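Local coordinates for ParB domain protein nuclease (Sulfolobus solfataricus, PDB 5K5D) that probably takes part in DNA segregation as the ParB-N component of a pNOB8-like archaeal partition system, and may act as a nuclease, at residues 197-200 with 201-205; 223-226 with 227-231; 169-172 with 173-177; 160-163 with 164-168. The protein carries 4 engineered substitutions. All coordinates share one frame; numbering follows the deposited sequence.

Contacts 1, 3 and 4 meet in one region: Ile200 of contact 1 packs on Ala170 and Tyr173 of contact 3 and on Val160 of contact 4. Contact 1 is the most buried and closes helix 189-201. Contact 3 begins helix 170-180, directly after the hairpin of contact 4, whose turn is largely exposed. Contact 2, near the end of helix 218-230, stands about 25 Å from contact 4, centre to centre, but its Tyr225 reaches contact 1. Chemistry follows place: an amide doubles a carbonyl's bonds at one helix end, a capping box serves a helix start, a lysine lies on a tyrosine face near the surface, and a carboxylate braces the hairpin turn.

Contact 1. Residues 197-200 with 201-205; sequences ILRI and NTPWL
Asn201 doubles back on Ile197, so that two N-H groups of one residue grip a single carbonyl oxygen. The backbone N of Asn201 lies 2.9 Å from Ile197 O, and ND2 of the same asparagine lies 2.9 Å from Ile197 O as well. The side-chain bond is the more regular in direction: ND2 comes in on a lone pair, in the carbonyl plane, and the oxygen sits in the plane of the amide. With CG beside the backbone N (chi1 -69°), the amide turns back to this partner. An alanine here would probably leave Ile197 O with the backbone bond alone and take from Ile197 CG2 its contact with the amide. This is where helix 189-201 ends: Thr202 leaves helical geometry, yet its N still bonds to Leu198 O (2.8 Å), and it is also the N-cap residue of helix 203-210. The tight side is made by Leu198, Thr202 and Leu205. CG2 of Thr202 packs against CD2 of Leu198 at 3.5 Å, the two side chains running alongside each other, and CD1 of Leu198 meets CD1 of Leu205 at 4.1 Å; Leu218 and Tyr225 of helix 218-230 close over Leu198. Elsewhere the contact is looser. CG1 and CD1 of Ile197 lead away from the turn, and Pro203 CB only brushes Arg199 NH1 at 4.2 Å, the guanidinium being bound instead to Asp121.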
loop_
_atom_site.group_PDB
_atom_site.type_symbol
_atom_site.label_atom_id
_atom_site.label_comp_id
_atom_site.label_asym_id
_atom_site.label_seq_id
_atom_site.Cartn_x
_atom_site.Cartn_y
_atom_site.Cartn_z
ATOM N N ILE B 197 6.476 -7.196 -10.087
ATOM C CA ILE B 197 6.110 -7.996 -11.252
ATOM C C ILE B 197 4.609 -8.271 -11.300
ATOM O O ILE B 197 3.985 -8.187 -12.356
ATOM C CB ILE B 197 6.875 -9.327 -11.284
ATOM C CG1 ILE B 197 8.371 -9.061 -11.457
ATOM C CG2 ILE B 197 6.355 -10.214 -12.407
ATOM C CD1 ILE B 197 9.210 -10.309 -11.549
ATOM N N LEU B 198 4.026 -8.600 -10.153
ATOM C CA LEU B 198 2.597 -8.848 -10.095
ATOM C C LEU B 198 1.831 -7.558 -10.359
ATOM O O LEU B 198 0.831 -7.557 -11.070
ATOM C CB LEU B 198 2.191 -9.424 -8.734
ATOM C CG LEU B 198 2.804 -10.760 -8.309
ATOM C CD1 LEU B 198 2.207 -11.218 -6.990
ATOM C CD2 LEU B 198 2.615 -11.818 -9.382
ATOM N N ARG B 199 2.311 -6.460 -9.788
ATOM C CA ARG B 199 1.605 -5.191 -9.887
ATOM C C ARG B 199 1.472 -4.741 -11.337
ATOM O O ARG B 199 0.460 -4.150 -11.723
ATOM C CB ARG B 199 2.314 -4.119 -9.060
ATOM C CG ARG B 199 1.406 -2.988 -8.616
ATOM C CD ARG B 199 1.331 -1.902 -9.661
ATOM N NE ARG B 199 0.241 -0.972 -9.390
ATOM C CZ ARG B 199 -0.930 -0.997 -10.013
ATOM N NH1 ARG B 199 -1.160 -1.905 -10.954
ATOM N NH2 ARG B 199 -1.867 -0.111 -9.703
ATOM N N ILE B 200 2.492 -5.039 -12.135
ATOM C CA ILE B 200 2.536 -4.595 -13.526
ATOM C C ILE B 200 1.974 -5.630 -14.498
ATOM O O ILE B 200 1.206 -5.294 -15.404
ATOM C CB ILE B 200 3.969 -4.208 -13.942
ATOM C CG1 ILE B 200 4.226 -2.733 -13.621
ATOM C CG2 ILE B 200 4.196 -4.481 -15.422
ATOM C CD1 ILE B 200 4.025 -2.378 -12.155
ATOM N N ASN B 201 2.350 -6.889 -14.303
ATOM C CA ASN B 201 1.923 -7.945 -15.212
ATOM C C ASN B 201 0.522 -8.467 -14.914
ATOM O O ASN B 201 -0.239 -8.780 -15.832
ATOM C CB ASN B 201 2.931 -9.097 -15.216
ATOM C CG ASN B 201 4.251 -8.714 -15.857
ATOM O OD1 ASN B 201 4.432 -8.863 -17.062
ATOM N ND2 ASN B 201 5.180 -8.213 -15.051
ATOM N N THR B 202 0.174 -8.536 -13.633
ATOM C CA THR B 202 -1.070 -9.178 -13.223
ATOM C C THR B 202 -1.755 -8.468 -12.044
ATOM O O THR B 202 -1.848 -9.014 -10.944
ATOM C CB THR B 202 -0.815 -10.661 -12.884
ATOM O OG1 THR B 202 -2.053 -11.313 -12.583
ATOM C CG2 THR B 202 0.140 -10.786 -11.701
ATOM N N PRO B 203 -2.249 -7.244 -12.282
ATOM C CA PRO B 203 -2.905 -6.411 -11.265
ATOM C C PRO B 203 -4.083 -7.117 -10.590
ATOM O O PRO B 203 -4.249 -7.015 -9.371
ATOM C CB PRO B 203 -3.419 -5.215 -12.076
ATOM C CG PRO B 203 -2.555 -5.168 -13.279
ATOM C CD PRO B 203 -2.214 -6.586 -13.598
ATOM N N TRP B 204 -4.892 -7.812 -11.385
ATOM C CA TRP B 204 -6.053 -8.539 -10.887
ATOM C C TRP B 204 -5.638 -9.598 -9.878
ATOM O O TRP B 204 -6.424 -9.992 -9.012
ATOM C CB TRP B 204 -6.780 -9.219 -12.045
ATOM C CG TRP B 204 -5.887 -10.162 -12.799
ATOM C CD1 TRP B 204 -5.048 -9.850 -13.827
ATOM C CD2 TRP B 204 -5.728 -11.567 -12.568
ATOM N NE1 TRP B 204 -4.384 -10.972 -14.255
ATOM C CE2 TRP B 204 -4.783 -12.042 -13.494
ATOM C CE3 TRP B 204 -6.302 -12.470 -11.668
ATOM C CZ2 TRP B 204 -4.394 -13.374 -13.552
ATOM C CZ3 TRP B 204 -5.914 -13.791 -11.723
ATOM C CH2 TRP B 204 -4.970 -14.232 -12.659
ATOM N N LEU B 205 -4.404 -10.072 -10.009
ATOM C CA LEU B 205 -3.882 -11.099 -9.117
ATOM C C LEU B 205 -3.360 -10.475 -7.825
ATOM O O LEU B 205 -3.519 -11.039 -6.742
ATOM C CB LEU B 205 -2.781 -11.898 -9.818
ATOM C CG LEU B 205 -2.302 -13.211 -9.194
ATOM C CD1 LEU B 205 -1.311 -12.954 -8.073
ATOM C CD2 LEU B 205 -3.486 -14.041 -8.713
#

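Contact 2. Residues 223-226 with 227-231; sequences RIYT and RVKDM. Engineered in segment 227-231: Met231 (natural residue Leu).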
loop_
_atom_site.group_PDB
_atom_site.type_symbol
_atom_site.label_atom_id
_atom_site.label_comp_id
_atom_site.label_asym_id
_atom_site.label_seq_id
_atom_site.Cartn_x
_atom_site.Cartn_y
_atom_site.Cartn_z
ATOM N N ARG B 223 3.675 -17.592 -6.544
ATOM C CA ARG B 223 3.818 -18.981 -6.966
ATOM C C ARG B 223 2.764 -19.301 -8.015
ATOM O O ARG B 223 3.043 -19.975 -9.009
ATOM C CB ARG B 223 3.677 -19.933 -5.778
ATOM C CG ARG B 223 4.899 -20.003 -4.872
ATOM C CD ARG B 223 4.678 -20.999 -3.744
ATOM N NE ARG B 223 4.418 -22.345 -4.249
ATOM C CZ ARG B 223 3.837 -23.312 -3.545
ATOM N NH1 ARG B 223 3.444 -23.084 -2.298
ATOM N NH2 ARG B 223 3.642 -24.506 -4.089
ATOM N N ILE B 224 1.550 -18.809 -7.784
ATOM C CA ILE B 224 0.454 -18.982 -8.729
ATOM C C ILE B 224 0.788 -18.335 -10.066
ATOM O O ILE B 224 0.522 -18.907 -11.126
ATOM C CB ILE B 224 -0.850 -18.368 -8.195
ATOM C CG1 ILE B 224 -1.397 -19.209 -7.039
ATOM C CG2 ILE B 224 -1.879 -18.255 -9.306
ATOM C CD1 ILE B 224 -2.668 -18.660 -6.429
ATOM N N TYR B 225 1.374 -17.140 -10.007
ATOM C CA TYR B 225 1.758 -16.410 -11.212
ATOM C C TYR B 225 2.712 -17.223 -12.080
ATOM O O TYR B 225 2.388 -17.579 -13.215
ATOM C CB TYR B 225 2.399 -15.065 -10.850
ATOM C CG TYR B 225 3.006 -14.350 -12.030
ATOM C CD1 TYR B 225 2.202 -13.723 -12.977
ATOM C CD2 TYR B 225 4.385 -14.300 -12.206
ATOM C CE1 TYR B 225 2.756 -13.065 -14.066
ATOM C CE2 TYR B 225 4.946 -13.644 -13.295
ATOM C CZ TYR B 225 4.126 -13.031 -14.219
ATOM O OH TYR B 225 4.671 -12.377 -15.299
ATOM N N THR B 226 3.893 -17.505 -11.543
ATOM C CA THR B 226 4.917 -18.233 -12.278
ATOM C C THR B 226 4.400 -19.589 -12.759
ATOM O O THR B 226 4.734 -20.042 -13.854
ATOM C CB THR B 226 6.179 -18.423 -11.426
ATOM O OG1 THR B 226 5.820 -18.999 -10.164
ATOM C CG2 THR B 226 6.850 -17.079 -11.179
ATOM N N ARG B 227 3.575 -20.225 -11.936
ATOM C CA ARG B 227 2.968 -21.502 -12.289
ATOM C C ARG B 227 2.079 -21.368 -13.523
ATOM O O ARG B 227 2.350 -21.964 -14.565
ATOM C CB ARG B 227 2.158 -22.036 -11.107
ATOM C CG ARG B 227 1.157 -23.122 -11.456
ATOM C CD ARG B 227 1.843 -24.397 -11.900
ATOM N NE ARG B 227 0.891 -25.491 -12.061
ATOM C CZ ARG B 227 1.230 -26.735 -12.379
ATOM N NH1 ARG B 227 2.504 -27.045 -12.574
ATOM N NH2 ARG B 227 0.296 -27.668 -12.504
ATOM N N VAL B 228 1.027 -20.567 -13.400
ATOM C CA VAL B 228 0.044 -20.406 -14.466
ATOM C C VAL B 228 0.638 -19.835 -15.756
ATOM O O VAL B 228 0.068 -20.008 -16.835
ATOM C CB VAL B 228 -1.145 -19.543 -13.995
ATOM C CG1 VAL B 228 -2.104 -19.301 -15.124
ATOM C CG2 VAL B 228 -1.867 -20.231 -12.848
ATOM N N LYS B 229 1.786 -19.172 -15.655
ATOM C CA LYS B 229 2.418 -18.592 -16.838
ATOM C C LYS B 229 3.330 -19.596 -17.534
ATOM O O LYS B 229 3.710 -19.407 -18.689
ATOM C CB LYS B 229 3.193 -17.316 -16.491
ATOM C CG LYS B 229 4.560 -17.557 -15.874
ATOM C CD LYS B 229 5.195 -16.248 -15.430
ATOM C CE LYS B 229 6.622 -16.456 -14.938
ATOM N NZ LYS B 229 7.545 -16.817 -16.051
ATOM N N ASP B 230 3.686 -20.662 -16.825
ATOM C CA ASP B 230 4.445 -21.747 -17.431
ATOM C C ASP B 230 3.499 -22.668 -18.191
ATOM O O ASP B 230 3.834 -23.181 -19.255
ATOM C CB ASP B 230 5.217 -22.531 -16.369
ATOM C CG ASP B 230 6.309 -21.705 -15.711
ATOM O OD1 ASP B 230 6.670 -20.642 -16.262
ATOM O OD2 ASP B 230 6.810 -22.122 -14.646
HETATM N N MSE B 231 2.304 -22.861 -17.639
HETATM C CA MSE B 231 1.283 -23.683 -18.277
HETATM C C MSE B 231 0.667 -22.957 -19.470
HETATM O O MSE B 231 -0.205 -23.497 -20.154
HETATM C CB MSE B 231 0.177 -24.032 -17.278
HETATM C CG MSE B 231 0.652 -24.444 -15.888
HETATM SE SE MSE B 231 1.576 -26.157 -15.838
HETATM C CE MSE B 231 3.353 -25.590 -16.409
#
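Arg223 to Thr226 accept from Arg227 to Asp230 in regular i to i+4 steps that become less regular toward the helix end: Val228 N to Ile224 O is 2.9 Å and nearly straight (171°), whereas Asp230 N to Thr226 O is a weak, more bent bond of 3.2 Å. Among the side chains, Lys229 packs against Tyr225. The lysine methylenes rise over one face of the ring, CD standing 3.8 Å from the ring centroid of Tyr225 and 29° off its normal, a CH-pi contact shifted toward the CE2 and CZ side. Lys229 reaches it because CG is set between its backbone N and carbonyl carbon (chi1 79°), which turns the chain back along the helix. Its CE then lies 3.8 Å from CG2 of Thr226, so the aliphatic part touches both the tyrosine and the threonine, while NZ makes a long salt bridge of 3.9 Å to OD1 of Asp230. On another flank, CG2 of Ile224 and CG2 of Val228 touch at 4.1 Å, the two side chains pointing the same way. Arg227 bends at chi2 and leads away, and the selenium of the engineered selenomethionine Met231 rests 3.5 Å above the plane of its guanidinium group, over the centre. That group is bound by Ile258 O near the end of helix 252-259 and by Asp261 just after it. Ile224 and Val228 pack on Leu237 of helix 234-238, and Tyr225 lies against Ile197, Leu198 and Asn201 of helix 189-201.

Contact 3. Residues 169-172 with 173-177; sequences SALE and YERIL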
loop_
_atom_site.group_PDB
_atom_site.type_symbol
_atom_site.label_atom_id
_atom_site.label_comp_id
_atom_site.label_asym_id
_atom_site.label_seq_id
_atom_site.Cartn_x
_atom_site.Cartn_y
_atom_site.Cartn_z
ATOM N N SER B 169 6.895 0.729 -16.120
ATOM C CA SER B 169 7.354 -0.645 -16.257
ATOM C C SER B 169 7.574 -1.278 -14.889
ATOM O O SER B 169 7.661 -0.580 -13.878
ATOM C CB SER B 169 8.651 -0.702 -17.064
ATOM O OG SER B 169 9.740 -0.191 -16.315
ATOM N N ALA B 170 7.659 -2.603 -14.864
ATOM C CA ALA B 170 7.904 -3.331 -13.625
ATOM C C ALA B 170 9.211 -2.879 -12.999
ATOM O O ALA B 170 9.376 -2.921 -11.779
ATOM C CB ALA B 170 7.939 -4.826 -13.888
ATOM N N LEU B 171 10.142 -2.447 -13.841
ATOM C CA LEU B 171 11.454 -2.045 -13.359
ATOM C C LEU B 171 11.379 -0.713 -12.627
ATOM O O LEU B 171 11.838 -0.592 -11.494
ATOM C CB LEU B 171 12.449 -1.954 -14.512
ATOM C CG LEU B 171 13.894 -1.680 -14.098
ATOM C CD1 LEU B 171 14.403 -2.774 -13.169
ATOM C CD2 LEU B 171 14.777 -1.558 -15.329
ATOM N N GLU B 172 10.794 0.283 -13.282
ATOM C CA GLU B 172 10.661 1.607 -12.691
ATOM C C GLU B 172 9.883 1.513 -11.387
ATOM O O GLU B 172 10.290 2.081 -10.372
ATOM C CB GLU B 172 9.967 2.559 -13.666
ATOM C CG GLU B 172 10.568 2.550 -15.065
ATOM C CD GLU B 172 9.737 3.329 -16.071
ATOM O OE1 GLU B 172 8.699 2.799 -16.524
ATOM O OE2 GLU B 172 10.120 4.469 -16.412
ATOM N N TYR B 173 8.770 0.783 -11.416
ATOM C CA TYR B 173 7.945 0.583 -10.226
ATOM C C TYR B 173 8.747 -0.058 -9.094
ATOM O O TYR B 173 8.633 0.342 -7.937
ATOM C CB TYR B 173 6.720 -0.275 -10.545
ATOM C CG TYR B 173 5.646 -0.220 -9.478
ATOM C CD1 TYR B 173 5.575 -1.183 -8.479
ATOM C CD2 TYR B 173 4.703 0.800 -9.471
ATOM C CE1 TYR B 173 4.591 -1.132 -7.503
ATOM C CE2 TYR B 173 3.718 0.863 -8.501
ATOM C CZ TYR B 173 3.667 -0.104 -7.522
ATOM O OH TYR B 173 2.685 -0.034 -6.561
ATOM N N GLU B 174 9.553 -1.057 -9.433
ATOM C CA GLU B 174 10.376 -1.734 -8.440
ATOM C C GLU B 174 11.420 -0.798 -7.839
ATOM O O GLU B 174 11.693 -0.850 -6.640
ATOM C CB GLU B 174 11.062 -2.955 -9.051
ATOM C CG GLU B 174 11.933 -3.720 -8.075
ATOM C CD GLU B 174 12.692 -4.848 -8.744
ATOM O OE1 GLU B 174 13.902 -4.999 -8.467
ATOM O OE2 GLU B 174 12.078 -5.581 -9.547
ATOM N N ARG B 175 12.010 0.050 -8.675
ATOM C CA ARG B 175 13.025 0.981 -8.202
ATOM C C ARG B 175 12.385 1.972 -7.245
ATOM O O ARG B 175 12.996 2.395 -6.263
ATOM C CB ARG B 175 13.685 1.713 -9.373
ATOM C CG ARG B 175 13.226 3.153 -9.555
ATOM C CD ARG B 175 13.902 3.812 -10.753
ATOM N NE ARG B 175 13.755 3.016 -11.969
ATOM C CZ ARG B 175 13.613 3.526 -13.188
ATOM N NH1 ARG B 175 13.589 4.841 -13.360
ATOM N NH2 ARG B 175 13.490 2.722 -14.235
ATOM N N ILE B 176 11.140 2.333 -7.540
ATOM C CA ILE B 176 10.381 3.227 -6.681
ATOM C C ILE B 176 10.174 2.604 -5.304
ATOM O O ILE B 176 10.312 3.276 -4.284
ATOM C CB ILE B 176 9.024 3.579 -7.308
ATOM C CG1 ILE B 176 9.236 4.479 -8.526
ATOM C CG2 ILE B 176 8.128 4.251 -6.287
ATOM C CD1 ILE B 176 7.968 5.082 -9.072
ATOM N N LEU B 177 9.855 1.313 -5.285
ATOM C CA LEU B 177 9.707 0.577 -4.038
ATOM C C LEU B 177 10.981 0.649 -3.215
ATOM O O LEU B 177 10.944 0.959 -2.023
ATOM C CB LEU B 177 9.371 -0.887 -4.313
ATOM C CG LEU B 177 8.092 -1.135 -5.105
ATOM C CD1 LEU B 177 7.878 -2.630 -5.323
ATOM C CD2 LEU B 177 6.916 -0.504 -4.384
#
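Tyr173 gives its N-H to Ser169 O at 3.0 Å, the first of four successive i to i+4 bonds that start helix 170-180; its ring turns away from this turn. Glu174 follows with a bond from its N to Ala170 O, the donor standing above the carbonyl plane. Arg175 adds a side chain to the backbone ladder: bent at chi3 (53°), it folds back and lays one guanidinium face over Glu172, with CZ 3.6 Å from CA of Glu172. Its NH2 is 4.4 Å from OE2 of Glu172, and that oxygen lies well out of the guanidinium plane, so the charges are near but no N-H points at it. The carboxylate is engaged elsewhere, in a capping box: OE1 of Glu172 takes the N-H of Ser169 (2.8 Å) on its anti lone pair, while OG of Ser169, also hydrogen-bonded to Asn156, accepts from the N of Glu172 (3.2 Å). An alanine at Glu172 would probably leave the backbone N-H of Ser169 without this acceptor and the Arg175 guanidinium freer to swing. Ile176 completes the series through Glu172 O and packs on Gln127. The tyrosine reaches between helices 109-128 and 189-201, with OH bonded to Asp121.

Contact 4. Residues 160-163 with 164-168; sequences VTLD and DGTTI
A two-stranded antiparallel beta hairpin, strands 159-161 and 167-169, is paired here by Val160 with Ile168 and Thr161 with Thr167. Val160 and Ile168 form the hydrogen-bonded pair, Val160 N to Ile168 O at 2.9 Å and Ile168 N to Val160 O at 3.2 Å. CG1 of Val160 lies alongside CG2 of Ile168 at 3.9 Å, on the face that meets helices 170-180 and 189-201. On the other face, in the non-hydrogen-bonded pair, the methyl CG2 of Thr167 packs beside the side chain of Thr161, 3.9 Å from its CB. Beyond this pair, Leu162 N bonds to Thr166 O at 3.0 Å and opens the connecting turn. Within it Asp164 makes an Asx turn, its OD2 accepting from Thr166 N (2.8 Å) from above the carboxylate plane, while OD1 takes the Thr166 hydroxyl on its syn side at 2.6 Å. Two bonds thus fix the rotation of the carboxylate; chi1 of 74°, with CG between the backbone N and the carbonyl carbon, brings it to Thr166. Gly165 sends its N-H to Leu162 O and has a positive phi of 98°, at which a CB would press on the preceding carbonyl oxygen. CD1 of Leu162 reaches CG2 of Thr166 at 4.0 Å, both side chains also touching Lys125 of helix 109-128, and Asp163 OD1 makes a salt bridge to that same lysine.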
loop_
_atom_site.group_PDB
_atom_site.type_symbol
_atom_site.label_atom_id
_atom_site.label_comp_id
_atom_site.label_asym_id
_atom_site.label_seq_id
_atom_site.Cartn_x
_atom_site.Cartn_y
_atom_site.Cartn_z
ATOM N N VAL B 160 2.191 -1.078 -17.039
ATOM C CA VAL B 160 0.810 -0.989 -16.592
ATOM C C VAL B 160 0.348 0.458 -16.712
ATOM O O VAL B 160 1.160 1.387 -16.671
ATOM C CB VAL B 160 0.643 -1.488 -15.144
ATOM C CG1 VAL B 160 1.344 -0.554 -14.172
ATOM C CG2 VAL B 160 -0.840 -1.631 -14.792
ATOM N N THR B 161 -0.953 0.645 -16.887
ATOM C CA THR B 161 -1.513 1.979 -17.058
ATOM C C THR B 161 -2.483 2.313 -15.938
ATOM O O THR B 161 -3.567 1.740 -15.848
ATOM C CB THR B 161 -2.233 2.121 -18.412
ATOM O OG1 THR B 161 -1.302 1.880 -19.472
ATOM C CG2 THR B 161 -2.821 3.523 -18.564
ATOM N N LEU B 162 -2.086 3.250 -15.086
ATOM C CA LEU B 162 -2.904 3.641 -13.945
ATOM C C LEU B 162 -4.120 4.433 -14.410
ATOM O O LEU B 162 -4.246 4.756 -15.590
ATOM C CB LEU B 162 -2.077 4.456 -12.951
ATOM C CG LEU B 162 -0.699 3.875 -12.619
ATOM C CD1 LEU B 162 0.070 4.798 -11.683
ATOM C CD2 LEU B 162 -0.820 2.474 -12.026
ATOM N N ASP B 163 -5.006 4.748 -13.474
ATOM C CA ASP B 163 -6.263 5.409 -13.803
ATOM C C ASP B 163 -6.088 6.908 -14.043
ATOM O O ASP B 163 -6.954 7.706 -13.684
ATOM C CB ASP B 163 -7.278 5.184 -12.683
ATOM C CG ASP B 163 -6.890 5.895 -11.397
ATOM O OD1 ASP B 163 -5.678 6.108 -11.175
ATOM O OD2 ASP B 163 -7.796 6.247 -10.612
ATOM N N ASP B 164 -4.970 7.290 -14.649
ATOM C CA ASP B 164 -4.697 8.697 -14.920
ATOM C C ASP B 164 -3.872 8.838 -16.191
ATOM O O ASP B 164 -3.552 9.949 -16.613
ATOM C CB ASP B 164 -3.936 9.329 -13.754
ATOM C CG ASP B 164 -2.486 8.896 -13.710
ATOM O OD1 ASP B 164 -1.630 9.721 -13.331
ATOM O OD2 ASP B 164 -2.201 7.729 -14.067
ATOM N N GLY B 165 -3.518 7.705 -16.790
ATOM C CA GLY B 165 -2.725 7.702 -18.005
ATOM C C GLY B 165 -1.250 7.473 -17.743
ATOM O O GLY B 165 -0.478 7.204 -18.666
ATOM N N THR B 166 -0.848 7.585 -16.481
ATOM C CA THR B 166 0.534 7.319 -16.107
ATOM C C THR B 166 0.866 5.863 -16.393
ATOM O O THR B 166 0.245 4.958 -15.833
ATOM C CB THR B 166 0.785 7.609 -14.610
ATOM O OG1 THR B 166 0.661 9.016 -14.362
ATOM C CG2 THR B 166 2.175 7.156 -14.202
ATOM N N THR B 167 1.829 5.636 -17.279
ATOM C CA THR B 167 2.286 4.279 -17.561
ATOM C C THR B 167 3.665 4.067 -16.960
ATOM O O THR B 167 4.427 5.018 -16.791
ATOM C CB THR B 167 2.331 3.976 -19.073
ATOM O OG1 THR B 167 3.158 4.941 -19.731
ATOM C CG2 THR B 167 0.931 4.021 -19.666
ATOM N N ILE B 168 3.984 2.818 -16.642
ATOM C CA ILE B 168 5.254 2.513 -16.003
ATOM C C ILE B 168 5.604 1.036 -16.144
ATOM O O ILE B 168 4.724 0.192 -16.281
ATOM C CB ILE B 168 5.226 2.916 -14.513
ATOM C CG1 ILE B 168 6.598 2.705 -13.867
ATOM C CG2 ILE B 168 4.127 2.160 -13.769
ATOM C CD1 ILE B 168 6.692 3.227 -12.449
#